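Apical membrane antigen 1 (Babesia divergens, PDB 4APM) probably takes part in the moving junction through which this apicomplexan parasite invades host cells, the chain here being its domain I–III ectodomain region, which binds calcium. Local coordinates at residues A113-L116 with V117-Y121; C129-Y132 with A133-I137; G197-A200 with H201-Y204; S350-E353 with Q354-V357. One frame throughout, in Å; residues are numbered along the deposited sequence.

Contact 1 of 4, residues A113-L116 with V117-Y121; sequences AADL and VRWGY. With CA (calcium ion), chain B.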
ATOM      1  N   ALA A 113      -4.252 -22.346  -4.856  1.00 28.30           N
ATOM      2  CA  ALA A 113      -5.537 -21.656  -5.014  1.00 27.49           C
ATOM      3  C   ALA A 113      -6.667 -22.626  -5.340  1.00 30.51           C
ATOM      4  O   ALA A 113      -7.804 -22.445  -4.881  1.00 29.24           O
ATOM      5  CB  ALA A 113      -5.433 -20.582  -6.083  1.00 25.46           C
ATOM      6  N   ALA A 114      -6.355 -23.645  -6.146  1.00 28.93           N
ATOM      7  CA  ALA A 114      -7.352 -24.647  -6.556  1.00 29.81           C
ATOM      8  C   ALA A 114      -7.758 -25.520  -5.362  1.00 27.91           C
ATOM      9  O   ALA A 114      -8.934 -25.816  -5.174  1.00 25.94           O
ATOM     10  CB  ALA A 114      -6.804 -25.513  -7.700  1.00 27.19           C
ATOM     11  N   ASP A 115      -6.773 -25.921  -4.562  1.00 28.61           N
ATOM     12  CA  ASP A 115      -7.040 -26.623  -3.304  1.00 32.53           C
ATOM     13  C   ASP A 115      -8.069 -25.922  -2.426  1.00 28.99           C
ATOM     14  O   ASP A 115      -9.045 -26.517  -1.988  1.00 28.28           O
ATOM     15  CB  ASP A 115      -5.743 -26.830  -2.529  1.00 33.94           C
ATOM     16  CG  ASP A 115      -4.995 -28.069  -2.982  1.00 36.65           C
ATOM     17  OD1 ASP A 115      -5.585 -28.856  -3.746  1.00 39.52           O
ATOM     18  OD2 ASP A 115      -3.835 -28.265  -2.564  1.00 43.07           O
ATOM     19  N   LEU A 116      -7.856 -24.635  -2.223  1.00 31.19           N
ATOM     20  CA  LEU A 116      -8.742 -23.816  -1.437  1.00 29.74           C
ATOM     21  C   LEU A 116     -10.165 -23.793  -2.028  1.00 32.53           C
ATOM     22  O   LEU A 116     -11.144 -23.960  -1.282  1.00 31.30           O
ATOM     23  CB  LEU A 116      -8.151 -22.397  -1.287  1.00 30.65           C
ATOM     24  CG  LEU A 116      -7.516 -21.961   0.061  1.00 34.88           C
ATOM     25  CD1 LEU A 116      -7.056 -23.113   0.943  1.00 33.80           C
ATOM     26  CD2 LEU A 116      -6.437 -20.880  -0.066  1.00 30.69           C
ATOM     27  N   VAL A 117     -10.301 -23.663  -3.356  1.00 30.16           N
ATOM     28  CA  VAL A 117     -11.639 -23.844  -3.948  1.00 31.17           C
ATOM     29  C   VAL A 117     -12.227 -25.275  -3.794  1.00 33.46           C
ATOM     30  O   VAL A 117     -13.392 -25.433  -3.394  1.00 31.40           O
ATOM     31  CB  VAL A 117     -11.873 -23.129  -5.323  1.00 34.79           C
ATOM     32  CG1 VAL A 117     -10.588 -22.843  -6.050  1.00 35.52           C
ATOM     33  CG2 VAL A 117     -12.927 -23.819  -6.211  1.00 28.38           C
ATOM     34  N   ARG A 118     -11.366 -26.283  -3.908  1.00 31.19           N
ATOM     35  CA  ARG A 118     -11.741 -27.682  -3.664  1.00 34.29           C
ATOM     36  C   ARG A 118     -12.392 -27.751  -2.245  1.00 37.77           C
ATOM     37  O   ARG A 118     -13.484 -28.327  -2.066  1.00 33.43           O
ATOM     38  CB  ARG A 118     -10.473 -28.583  -3.808  1.00 33.33           C
ATOM     39  CG  ARG A 118     -10.641 -30.010  -4.358  1.00 38.23           C
ATOM     40  CD  ARG A 118      -9.804 -30.314  -5.640  1.00 40.97           C
ATOM     41  NE  ARG A 118      -8.389 -29.953  -5.561  1.00 38.83           N
ATOM     42  CZ  ARG A 118      -7.597 -29.685  -6.608  1.00 43.32           C
ATOM     43  NH1 ARG A 118      -8.059 -29.765  -7.848  1.00 50.53           N
ATOM     44  NH2 ARG A 118      -6.324 -29.337  -6.413  1.00 36.28           N
ATOM     45  N   TRP A 119     -11.808 -27.013  -1.295  1.00 34.53           N
ATOM     46  CA  TRP A 119     -12.191 -27.104   0.130  1.00 30.36           C
ATOM     47  C   TRP A 119     -13.344 -26.228   0.531  1.00 30.35           C
ATOM     48  O   TRP A 119     -13.678 -26.120   1.720  1.00 30.73           O
ATOM     49  CB  TRP A 119     -10.988 -26.828   1.015  1.00 27.95           C
ATOM     50  CG  TRP A 119      -9.924 -27.850   0.801  1.00 31.05           C
ATOM     51  CD1 TRP A 119     -10.087 -29.146   0.301  1.00 31.91           C
ATOM     52  CD2 TRP A 119      -8.486 -27.715   1.055  1.00 33.00           C
ATOM     53  NE1 TRP A 119      -8.882 -29.794   0.229  1.00 32.78           N
ATOM     54  CE2 TRP A 119      -7.882 -28.997   0.682  1.00 32.15           C
ATOM     55  CE3 TRP A 119      -7.672 -26.705   1.544  1.00 31.00           C
ATOM     56  CZ2 TRP A 119      -6.528 -29.230   0.805  1.00 34.61           C
ATOM     57  CZ3 TRP A 119      -6.311 -26.962   1.694  1.00 31.94           C
ATOM     58  CH2 TRP A 119      -5.747 -28.180   1.306  1.00 30.51           C
ATOM     59  N   GLY A 120     -13.947 -25.571  -0.449  1.00 25.17           N
ATOM     60  CA  GLY A 120     -15.179 -24.871  -0.212  1.00 24.77           C
ATOM     61  C   GLY A 120     -15.059 -23.371  -0.043  1.00 25.21           C
ATOM     62  O   GLY A 120     -16.066 -22.714   0.131  1.00 26.08           O
ATOM     63  N   TYR A 121     -13.850 -22.817  -0.184  1.00 24.69           N
ATOM     64  CA  TYR A 121     -13.636 -21.374   0.001  1.00 26.72           C
ATOM     65  C   TYR A 121     -14.153 -20.599  -1.177  1.00 28.73           C
ATOM     66  O   TYR A 121     -13.935 -21.008  -2.305  1.00 32.76           O
ATOM     67  CB  TYR A 121     -12.156 -21.051   0.238  1.00 27.42           C
ATOM     68  CG  TYR A 121     -11.627 -21.603   1.551  1.00 26.99           C
ATOM     69  CD1 TYR A 121     -11.141 -22.907   1.642  1.00 27.24           C
ATOM     70  CD2 TYR A 121     -11.696 -20.848   2.713  1.00 28.52           C
ATOM     71  CE1 TYR A 121     -10.672 -23.419   2.850  1.00 27.24           C
ATOM     72  CE2 TYR A 121     -11.222 -21.338   3.918  1.00 30.01           C
ATOM     73  CZ  TYR A 121     -10.706 -22.619   3.982  1.00 31.05           C
ATOM     74  OH  TYR A 121     -10.316 -23.116   5.207  1.00 32.38           O
TER
HETATM   75 CA    CA B1511     -18.395 -22.839  -0.417  1.00 30.20          CA
HETATM   76  O   HOH W   1      -7.136 -30.655  -2.956  1.00 57.51           O
HETATM   77  O   HOH W   2     -20.565 -22.647  -1.322  1.00 30.59           O
HETATM   78  O   HOH W   3     -18.465 -25.169   0.385  1.00 31.94           O
HETATM   79  O   HOH W   4     -17.628 -24.141  -2.437  1.00 23.42           O

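Contact 2 of 4, residues C129-Y132 with A133-I137; sequences CAEY and AGNII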
ATOM      1  N   CYS A 129      -6.978 -17.406   0.969  1.00 22.76           N
ATOM      2  CA  CYS A 129      -5.763 -17.662   1.683  1.00 25.32           C
ATOM      3  C   CYS A 129      -5.857 -17.091   3.115  1.00 25.60           C
ATOM      4  O   CYS A 129      -5.484 -17.754   4.088  1.00 25.04           O
ATOM      5  CB  CYS A 129      -4.567 -17.093   0.888  1.00 24.87           C
ATOM      6  SG  CYS A 129      -2.937 -17.561   1.528  1.00 34.15           S
ATOM      7  N   ALA A 130      -6.463 -15.917   3.238  1.00 25.92           N
ATOM      8  CA  ALA A 130      -6.617 -15.240   4.544  1.00 29.42           C
ATOM      9  C   ALA A 130      -7.569 -16.024   5.440  1.00 27.16           C
ATOM     10  O   ALA A 130      -7.298 -16.216   6.619  1.00 27.99           O
ATOM     11  CB  ALA A 130      -7.135 -13.816   4.356  1.00 23.60           C
ATOM     12  N   GLU A 131      -8.675 -16.478   4.861  1.00 26.47           N
ATOM     13  CA  GLU A 131      -9.673 -17.266   5.594  1.00 28.16           C
ATOM     14  C   GLU A 131      -9.060 -18.612   5.993  1.00 30.11           C
ATOM     15  O   GLU A 131      -9.249 -19.108   7.096  1.00 30.96           O
ATOM     16  CB  GLU A 131     -10.916 -17.474   4.714  1.00 27.80           C
ATOM     17  CG  GLU A 131     -12.094 -18.166   5.413  1.00 30.99           C
ATOM     18  CD  GLU A 131     -13.329 -18.238   4.533  0.70 26.00           C
ATOM     19  OE1 GLU A 131     -13.345 -17.577   3.481  0.70 25.71           O
ATOM     20  OE2 GLU A 131     -14.289 -18.952   4.889  0.70 29.66           O
ATOM     21  N   TYR A 132      -8.229 -19.153   5.128  1.00 29.91           N
ATOM     22  CA  TYR A 132      -7.607 -20.409   5.436  1.00 30.10           C
ATOM     23  C   TYR A 132      -6.633 -20.243   6.621  1.00 30.27           C
ATOM     24  O   TYR A 132      -6.611 -21.064   7.540  1.00 28.10           O
ATOM     25  CB  TYR A 132      -6.898 -20.935   4.190  1.00 29.64           C
ATOM     26  CG  TYR A 132      -6.139 -22.211   4.423  1.00 29.83           C
ATOM     27  CD1 TYR A 132      -6.813 -23.404   4.664  1.00 30.59           C
ATOM     28  CD2 TYR A 132      -4.754 -22.235   4.358  1.00 27.04           C
ATOM     29  CE1 TYR A 132      -6.119 -24.583   4.871  1.00 30.77           C
ATOM     30  CE2 TYR A 132      -4.055 -23.402   4.556  1.00 28.48           C
ATOM     31  CZ  TYR A 132      -4.750 -24.583   4.795  1.00 31.28           C
ATOM     32  OH  TYR A 132      -4.065 -25.763   5.002  1.00 31.63           O
ATOM     33  N   ALA A 133      -5.834 -19.176   6.595  1.00 27.78           N
ATOM     34  CA  ALA A 133      -4.978 -18.845   7.729  1.00 26.92           C
ATOM     35  C   ALA A 133      -5.825 -18.679   9.012  1.00 28.57           C
ATOM     36  O   ALA A 133      -5.410 -19.103  10.097  1.00 27.77           O
ATOM     37  CB  ALA A 133      -4.169 -17.575   7.436  1.00 25.87           C
ATOM     38  N   GLY A 134      -7.026 -18.114   8.865  1.00 26.01           N
ATOM     39  CA  GLY A 134      -7.948 -17.929   9.983  1.00 27.44           C
ATOM     40  C   GLY A 134      -8.562 -19.185  10.597  1.00 29.18           C
ATOM     41  O   GLY A 134      -9.086 -19.132  11.706  1.00 26.46           O
ATOM     42  N   ASN A 135      -8.475 -20.313   9.884  1.00 29.96           N
ATOM     43  CA  ASN A 135      -8.985 -21.604  10.349  1.00 30.41           C
ATOM     44  C   ASN A 135      -7.908 -22.563  10.884  1.00 34.02           C
ATOM     45  O   ASN A 135      -8.185 -23.761  11.048  1.00 33.11           O
ATOM     46  CB  ASN A 135      -9.671 -22.338   9.190  1.00 31.02           C
ATOM     47  CG  ASN A 135     -11.001 -21.728   8.815  1.00 29.84           C
ATOM     48  OD1 ASN A 135     -11.637 -21.053   9.620  1.00 32.27           O
ATOM     49  ND2 ASN A 135     -11.415 -21.941   7.583  1.00 27.63           N
ATOM     50  N   ILE A 136      -6.662 -22.102  10.967  1.00 33.97           N
ATOM     51  CA  ILE A 136      -5.551 -22.960  11.423  1.00 34.42           C
ATOM     52  C   ILE A 136      -5.267 -22.552  12.853  1.00 38.41           C
ATOM     53  O   ILE A 136      -4.870 -21.404  13.108  1.00 35.42           O
ATOM     54  CB  ILE A 136      -4.262 -22.750  10.590  1.00 35.80           C
ATOM     55  CG1 ILE A 136      -4.368 -23.433   9.227  1.00 35.56           C
ATOM     56  CG2 ILE A 136      -3.032 -23.248  11.335  1.00 32.34           C
ATOM     57  CD1 ILE A 136      -3.515 -22.775   8.177  1.00 34.11           C
ATOM     58  N   ILE A 137      -5.588 -23.440  13.794  1.00 40.94           N
ATOM     59  CA  ILE A 137      -5.455 -23.105  15.211  1.00 44.62           C
ATOM     60  C   ILE A 137      -4.221 -23.731  15.825  1.00 44.78           C
ATOM     61  O   ILE A 137      -3.973 -24.920  15.635  1.00 49.08           O
ATOM     62  CB  ILE A 137      -6.683 -23.531  16.010  1.00 47.42           C
ATOM     63  CG1 ILE A 137      -7.950 -22.978  15.356  1.00 47.24           C
ATOM     64  CG2 ILE A 137      -6.565 -23.052  17.451  1.00 46.91           C
ATOM     65  CD1 ILE A 137      -9.194 -23.772  15.695  1.00 46.72           C
TER

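Contact 3 of 4, residues G197-A200 with H201-Y204; sequences GIDA and HLYY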
ATOM      1  N   GLY A 197       9.695  -4.944  -5.954  1.00 28.45           N
ATOM      2  CA  GLY A 197       9.084  -4.873  -7.263  1.00 27.35           C
ATOM      3  C   GLY A 197       8.912  -6.233  -7.915  1.00 29.19           C
ATOM      4  O   GLY A 197       7.843  -6.535  -8.432  1.00 29.33           O
ATOM      5  N   ILE A 198       9.948  -7.070  -7.899  1.00 30.07           N
ATOM      6  CA  ILE A 198       9.850  -8.324  -8.624  1.00 29.99           C
ATOM      7  C   ILE A 198       9.005  -9.328  -7.877  1.00 32.65           C
ATOM      8  O   ILE A 198       8.570 -10.323  -8.454  1.00 33.51           O
ATOM      9  CB  ILE A 198      11.213  -8.969  -8.869  1.00 36.40           C
ATOM     10  CG1 ILE A 198      11.865  -9.359  -7.538  1.00 34.92           C
ATOM     11  CG2 ILE A 198      12.084  -8.061  -9.733  0.60 36.70           C
ATOM     12  CD1 ILE A 198      13.259  -9.888  -7.712  1.00 42.76           C
ATOM     13  N   ASP A 199       8.815  -9.105  -6.576  1.00 31.00           N
ATOM     14  CA  ASP A 199       7.862  -9.911  -5.835  1.00 28.55           C
ATOM     15  C   ASP A 199       6.528  -9.203  -5.690  1.00 28.36           C
ATOM     16  O   ASP A 199       5.803  -9.397  -4.704  1.00 31.03           O
ATOM     17  CB  ASP A 199       8.456 -10.376  -4.509  1.00 28.90           C
ATOM     18  CG  ASP A 199       9.294 -11.647  -4.674  1.00 38.86           C
ATOM     19  OD1 ASP A 199       8.955 -12.478  -5.552  1.00 33.35           O
ATOM     20  OD2 ASP A 199      10.288 -11.829  -3.940  1.00 40.35           O
ATOM     21  N   ALA A 200       6.210  -8.347  -6.653  1.00 26.44           N
ATOM     22  CA  ALA A 200       5.026  -7.510  -6.528  1.00 28.59           C
ATOM     23  C   ALA A 200       3.779  -8.394  -6.439  1.00 29.03           C
ATOM     24  O   ALA A 200       2.712  -7.940  -6.085  1.00 28.93           O
ATOM     25  CB  ALA A 200       4.915  -6.573  -7.704  1.00 26.58           C
ATOM     26  N   HIS A 201       3.946  -9.666  -6.756  1.00 29.53           N
ATOM     27  CA  HIS A 201       2.820 -10.573  -6.964  1.00 32.07           C
ATOM     28  C   HIS A 201       2.572 -11.340  -5.684  1.00 26.97           C
ATOM     29  O   HIS A 201       1.662 -12.154  -5.608  1.00 27.13           O
ATOM     30  CB  HIS A 201       3.129 -11.551  -8.134  1.00 31.53           C
ATOM     31  CG  HIS A 201       4.434 -12.337  -7.955  1.00 32.58           C
ATOM     32  ND1 HIS A 201       5.652 -11.786  -8.155  1.00 34.97           N
ATOM     33  CD2 HIS A 201       4.667 -13.663  -7.558  1.00 31.41           C
ATOM     34  CE1 HIS A 201       6.617 -12.708  -7.895  1.00 30.51           C
ATOM     35  NE2 HIS A 201       6.015 -13.850  -7.528  1.00 29.87           N
ATOM     36  N   LEU A 202       3.401 -11.084  -4.676  1.00 26.40           N
ATOM     37  CA  LEU A 202       3.215 -11.633  -3.337  1.00 23.55           C
ATOM     38  C   LEU A 202       2.340 -10.710  -2.488  1.00 25.66           C
ATOM     39  O   LEU A 202       2.447  -9.471  -2.565  1.00 24.71           O
ATOM     40  CB  LEU A 202       4.571 -11.849  -2.657  1.00 22.46           C
ATOM     41  CG  LEU A 202       5.280 -13.209  -2.760  1.00 26.83           C
ATOM     42  CD1 LEU A 202       5.138 -13.891  -4.123  1.00 26.14           C
ATOM     43  CD2 LEU A 202       6.744 -13.127  -2.353  1.00 24.88           C
ATOM     44  N   TYR A 203       1.465 -11.319  -1.679  1.00 24.36           N
ATOM     45  CA  TYR A 203       0.594 -10.585  -0.766  1.00 22.54           C
ATOM     46  C   TYR A 203       0.824 -11.091   0.647  1.00 21.99           C
ATOM     47  O   TYR A 203       0.493 -12.234   0.950  1.00 21.26           O
ATOM     48  CB  TYR A 203      -0.864 -10.845  -1.112  1.00 23.50           C
ATOM     49  CG  TYR A 203      -1.285 -10.358  -2.461  1.00 25.74           C
ATOM     50  CD1 TYR A 203      -0.904 -11.029  -3.624  1.00 19.61           C
ATOM     51  CD2 TYR A 203      -2.096  -9.233  -2.573  1.00 26.84           C
ATOM     52  CE1 TYR A 203      -1.285 -10.574  -4.846  1.00 21.49           C
ATOM     53  CE2 TYR A 203      -2.519  -8.789  -3.791  1.00 25.24           C
ATOM     54  CZ  TYR A 203      -2.110  -9.472  -4.927  1.00 26.31           C
ATOM     55  OH  TYR A 203      -2.515  -9.000  -6.141  1.00 29.28           O
ATOM     56  N   TYR A 204       1.390 -10.248   1.501  1.00 21.37           N
ATOM     57  CA  TYR A 204       1.513 -10.548   2.937  1.00 21.11           C
ATOM     58  C   TYR A 204       0.269 -10.027   3.651  1.00 23.13           C
ATOM     59  O   TYR A 204      -0.138  -8.882   3.461  1.00 24.16           O
ATOM     60  CB  TYR A 204       2.754  -9.854   3.506  1.00 20.97           C
ATOM     61  CG  TYR A 204       3.110 -10.228   4.937  1.00 20.48           C
ATOM     62  CD1 TYR A 204       2.457  -9.637   6.022  1.00 19.90           C
ATOM     63  CD2 TYR A 204       4.126 -11.138   5.202  1.00 22.26           C
ATOM     64  CE1 TYR A 204       2.805  -9.966   7.333  1.00 23.98           C
ATOM     65  CE2 TYR A 204       4.467 -11.495   6.505  1.00 23.71           C
ATOM     66  CZ  TYR A 204       3.800 -10.907   7.563  1.00 22.83           C
ATOM     67  OH  TYR A 204       4.130 -11.232   8.836  1.00 25.26           O
TER

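Contact 4 of 4, residues S350-E353 with Q354-V357; sequences SPLE and QDAV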
ATOM      1  N   SER A 350       0.343  -2.179  -4.952  1.00 22.85           N
ATOM      2  CA  SER A 350       1.402  -2.518  -5.864  1.00 24.43           C
ATOM      3  C   SER A 350       2.496  -1.437  -5.964  1.00 21.43           C
ATOM      4  O   SER A 350       2.202  -0.243  -6.034  1.00 22.92           O
ATOM      5  CB  SER A 350       0.835  -2.791  -7.256  1.00 23.68           C
ATOM      6  OG  SER A 350       1.894  -3.328  -8.033  1.00 25.79           O
ATOM      7  N   PRO A 351       3.755  -1.859  -5.985  1.00 21.16           N
ATOM      8  CA  PRO A 351       4.881  -0.959  -6.310  1.00 21.66           C
ATOM      9  C   PRO A 351       5.084  -0.648  -7.821  1.00 25.88           C
ATOM     10  O   PRO A 351       6.003   0.115  -8.171  1.00 29.89           O
ATOM     11  CB  PRO A 351       6.099  -1.753  -5.802  1.00 20.82           C
ATOM     12  CG  PRO A 351       5.697  -3.196  -5.987  1.00 19.60           C
ATOM     13  CD  PRO A 351       4.215  -3.227  -5.632  1.00 19.89           C
ATOM     14  N   LEU A 352       4.288  -1.263  -8.703  1.00 28.92           N
ATOM     15  CA  LEU A 352       4.549  -1.243 -10.175  1.00 28.90           C
ATOM     16  C   LEU A 352       3.661  -0.257 -10.875  1.00 27.53           C
ATOM     17  O   LEU A 352       2.432  -0.344 -10.752  1.00 28.68           O
ATOM     18  CB  LEU A 352       4.251  -2.609 -10.801  1.00 25.86           C
ATOM     19  CG  LEU A 352       5.007  -3.810 -10.287  1.00 29.71           C
ATOM     20  CD1 LEU A 352       4.721  -5.032 -11.173  1.00 27.35           C
ATOM     21  CD2 LEU A 352       6.494  -3.462 -10.230  1.00 26.74           C
ATOM     22  N   GLU A 353       4.251   0.602 -11.701  1.00 29.35           N
ATOM     23  CA  GLU A 353       3.447   1.434 -12.615  1.00 34.76           C
ATOM     24  C   GLU A 353       2.495   0.588 -13.412  1.00 32.57           C
ATOM     25  O   GLU A 353       1.391   1.031 -13.720  1.00 39.72           O
ATOM     26  CB  GLU A 353       4.314   2.212 -13.615  1.00 35.74           C
ATOM     27  CG  GLU A 353       4.911   3.504 -13.095  1.00 38.11           C
ATOM     28  CD  GLU A 353       5.780   4.176 -14.145  1.00 39.66           C
ATOM     29  OE1 GLU A 353       5.417   4.109 -15.340  1.00 42.92           O
ATOM     30  OE2 GLU A 353       6.868   4.682 -13.792  1.00 41.22           O
ATOM     31  N   GLN A 354       2.935  -0.597 -13.815  1.00 33.53           N
ATOM     32  CA  GLN A 354       2.091  -1.446 -14.672  1.00 38.94           C
ATOM     33  C   GLN A 354       0.732  -1.696 -14.044  1.00 36.38           C
ATOM     34  O   GLN A 354      -0.171  -2.163 -14.723  1.00 36.63           O
ATOM     35  CB  GLN A 354       2.691  -2.837 -14.882  1.00 40.76           C
ATOM     36  CG  GLN A 354       4.131  -2.935 -15.289  1.00 47.01           C
ATOM     37  CD  GLN A 354       4.628  -4.350 -15.068  1.00 56.89           C
ATOM     38  OE1 GLN A 354       3.831  -5.266 -14.808  1.00 65.11           O
ATOM     39  NE2 GLN A 354       5.936  -4.541 -15.136  1.00 61.23           N
ATOM     40  N   ASP A 355       0.652  -1.632 -12.716  1.00 32.16           N
ATOM     41  CA  ASP A 355      -0.549  -2.112 -12.041  1.00 28.52           C
ATOM     42  C   ASP A 355      -1.484  -0.990 -11.759  1.00 29.53           C
ATOM     43  O   ASP A 355      -2.484  -1.157 -11.062  1.00 32.71           O
ATOM     44  CB  ASP A 355      -0.214  -2.814 -10.761  1.00 27.63           C
ATOM     45  CG  ASP A 355       0.378  -4.151 -10.987  1.00 30.74           C
ATOM     46  OD1 ASP A 355       0.174  -4.728 -12.084  1.00 38.06           O
ATOM     47  OD2 ASP A 355       1.019  -4.656 -10.057  1.00 28.75           O
ATOM     48  N   ALA A 356      -1.173   0.168 -12.299  1.00 29.35           N
ATOM     49  CA  ALA A 356      -1.990   1.319 -12.031  1.00 31.65           C
ATOM     50  C   ALA A 356      -3.418   1.263 -12.604  1.00 31.76           C
ATOM     51  O   ALA A 356      -3.732   0.566 -13.566  1.00 30.33           O
ATOM     52  CB  ALA A 356      -1.279   2.592 -12.451  1.00 32.11           C
ATOM     53  N   VAL A 357      -4.226   2.138 -12.056  1.00 32.54           N
ATOM     54  CA  VAL A 357      -5.615   2.233 -12.324  1.00 33.32           C
ATOM     55  C   VAL A 357      -5.758   3.671 -12.806  1.00 36.93           C
ATOM     56  O   VAL A 357      -5.055   4.550 -12.310  1.00 38.27           O
ATOM     57  CB  VAL A 357      -6.354   1.952 -10.989  1.00 34.20           C
ATOM     58  CG1 VAL A 357      -7.105   3.147 -10.425  1.00 31.17           C
ATOM     59  CG2 VAL A 357      -7.151   0.657 -11.052  1.00 28.44           C
TER

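Contact 1 of 4, residues A113-L116 with V117-Y121
Asp115 and Arg118, three residues apart on helix 113-118, form a salt bridge in which Arg118 NH2 lies 2.8 Å from Asp115 OD1. The bond is nearly straight at 167° and runs close to the guanidinium plane, yet it reaches the oxygen on its anti side, 35° out of the carboxylate plane. The arginine chain, bent at chi2 and chi3, curls back to make this reach. A water donates to the same OD1 and accepts from Arg118 NE, so the two groups are clasped twice, while Asp115 OD2 bonds a glycerol, probably from the crystallisation liquor.

Trp119 and Tyr121 meet Asp115 and Leu116 through apolar and CH-pi contacts. Asp115 CB sits over the six-membered ring of Trp119, 4.1 Å from its centroid, in a CH-pi contact, and Leu116 CD1 packs on Trp119 CE3. Leu116 CG also meets Tyr121 CD1 at 4.1 Å.

Backbone bonds finish the helix. Arg118 N binds Ala114 O, and Tyr121 N reaches Leu116 O at 3.1 Å; with Gly120 N bonded to Val117 O and a positive phi of 101° at Gly120, this is a Schellman motif. The turn presents Gly120 O to the calcium ion at 2.4 Å; three waters and Asp122 OD1 are among the other ligands.

Val111 of strand 111-112 touches Leu116 and Trp119, and helix 125-134 meets Tyr121, whose hydroxyl bonds Asn135 ND2.

Contact 2 of 4, residues C129-Y132 with A133-I137
Tyr132 and Ile136, four residues apart, meet where helix 125-134 gives way to loop. Ile136 CD1 lies over one face of the Tyr132 ring, displaced toward its rim, and makes a CH-pi contact 4.1 Å from the centroid and 26° off the ring normal. Its nearest ring atom is Tyr132 CE2, at 3.7 Å. The two side chains run at a slant to one another, and the methyl end of the isoleucine is the part that meets the ring. Tyr132 CG stands anti to the backbone N (chi1 176°), beside the carbonyl carbon, and the isoleucine chain comes back over the ring face; Ile136 CG1 also rests near Tyr132 O.

Asn135 turns its amide toward the last turn of the helix, with ND2 3.6 Å from Glu131 O. The amide finds its polar partners elsewhere: Tyr121 for ND2 and, for OD1, a methylpentanediol molecule, probably from the crystallisation liquor.

Along the backbone, Ala133 N bonds Cys129 O at 2.9 Å and Gly134 N bonds Ala130 O at 3.0 Å. Asn135 N also bonds Tyr132 O, at 3.1 Å.

Cys129 ties the helix by disulfide to Cys159, and Tyr132 OH bonds Leu108 O. That bond at one end of the tyrosine and the isoleucine methyl over its face together restrict where the ring can lie: its polar end is satisfied by a backbone carbonyl while its face packs against an apolar group.

Contact 3 of 4, residues G197-A200 with H201-Y204
His201 folds back over the turn before it and directs the edge of its imidazole at Ile198 O, which lies in the ring plane 3.1 Å from CE1. Its CG stands between the backbone N and the carbonyl carbon (chi1 55°), a rotation that brings the ring over the preceding residues. The same CE1 comes within 3.3 Å of Asp199 OD1, the carboxylate and ring planes being 61° apart; two oxygens so near CE1 would probably stabilise a protonated imidazole.

Two type I beta turns overlap here, Gly197 to Ala200 and Asp199 to Leu202, and they lead the chain into strand 202-205 of the five-stranded antiparallel sheet, between strands 53-54 and 150-153. The second is closed by Leu202 N bonding Asp199 O at 2.9 Å, nearly straight at 166°; the first has a weak bond from Ala200 N to Gly197 O.

Asp199 and Leu202 lie side by side and point the same way: Leu202 CD2 rests 3.8 Å from Asp199 CG, the leucine methyl lying along the acid's stem. Both side chains touch Val57 of strand 56-60, while His201 leans on Asp153 and Lys155.

Contact 4 of 4, residues S350-E353 with Q354-V357
An ST turn at Ser350 leads into a short 3-10 turn, within the loop that joins strand 342-346 to strand 367-368. Ser350 OG accepts from Leu352 N at 3.2 Å and donates to Asp355 OD2 at 2.6 Å. The serine hydroxyl thus bridges the start of the turn to its end, and it reaches the carboxylate through the anti lone pair of OD2, on the side away from the other oxygen. OG is placed anti to the backbone N (chi1 -171°), from where it faces both partners.

Leu352 lies alongside Gln354 and Asp355, all three pointing the same way. Its CD1 touches Gln354 OE1 at 3.7 Å and Asp355 OD2 at 3.9 Å, so the leucine methyl lies against the polar ends of two neighbours. Beyond the loop, Leu352 packs on Ala200 and on Glu250 of helix 249-257.

Two backbone bonds close successive three-residue steps: Asp355 N to Leu352 O at 2.9 Å and Ala356 N to Glu353 O at 3.1 Å. This i to i+3 pairing is the signature of a 3-10 turn, preceded here by an ST turn whose serine also binds an acid farther along.

All four contacts are local and follow one another in series along the chain, with none nested or crossing. Contact 1 ends helix 113-118 beside the calcium ion, and contact 2 closes the following helix, 125-134. These two touch, so the consecutive helices pack on each other. Contact 3 turns the chain into strand 202-205, its nearest atoms about 6 Å from contact 2; the five-stranded sheet it enters also holds strands 111-112 and 158-161, beside contacts 1 and 2. Contact 4, much later in the chain, lies in the loop between strand 342-346 and strand 367-368, yet this loop packs on the turn of contact 3, their centres 12 Å apart.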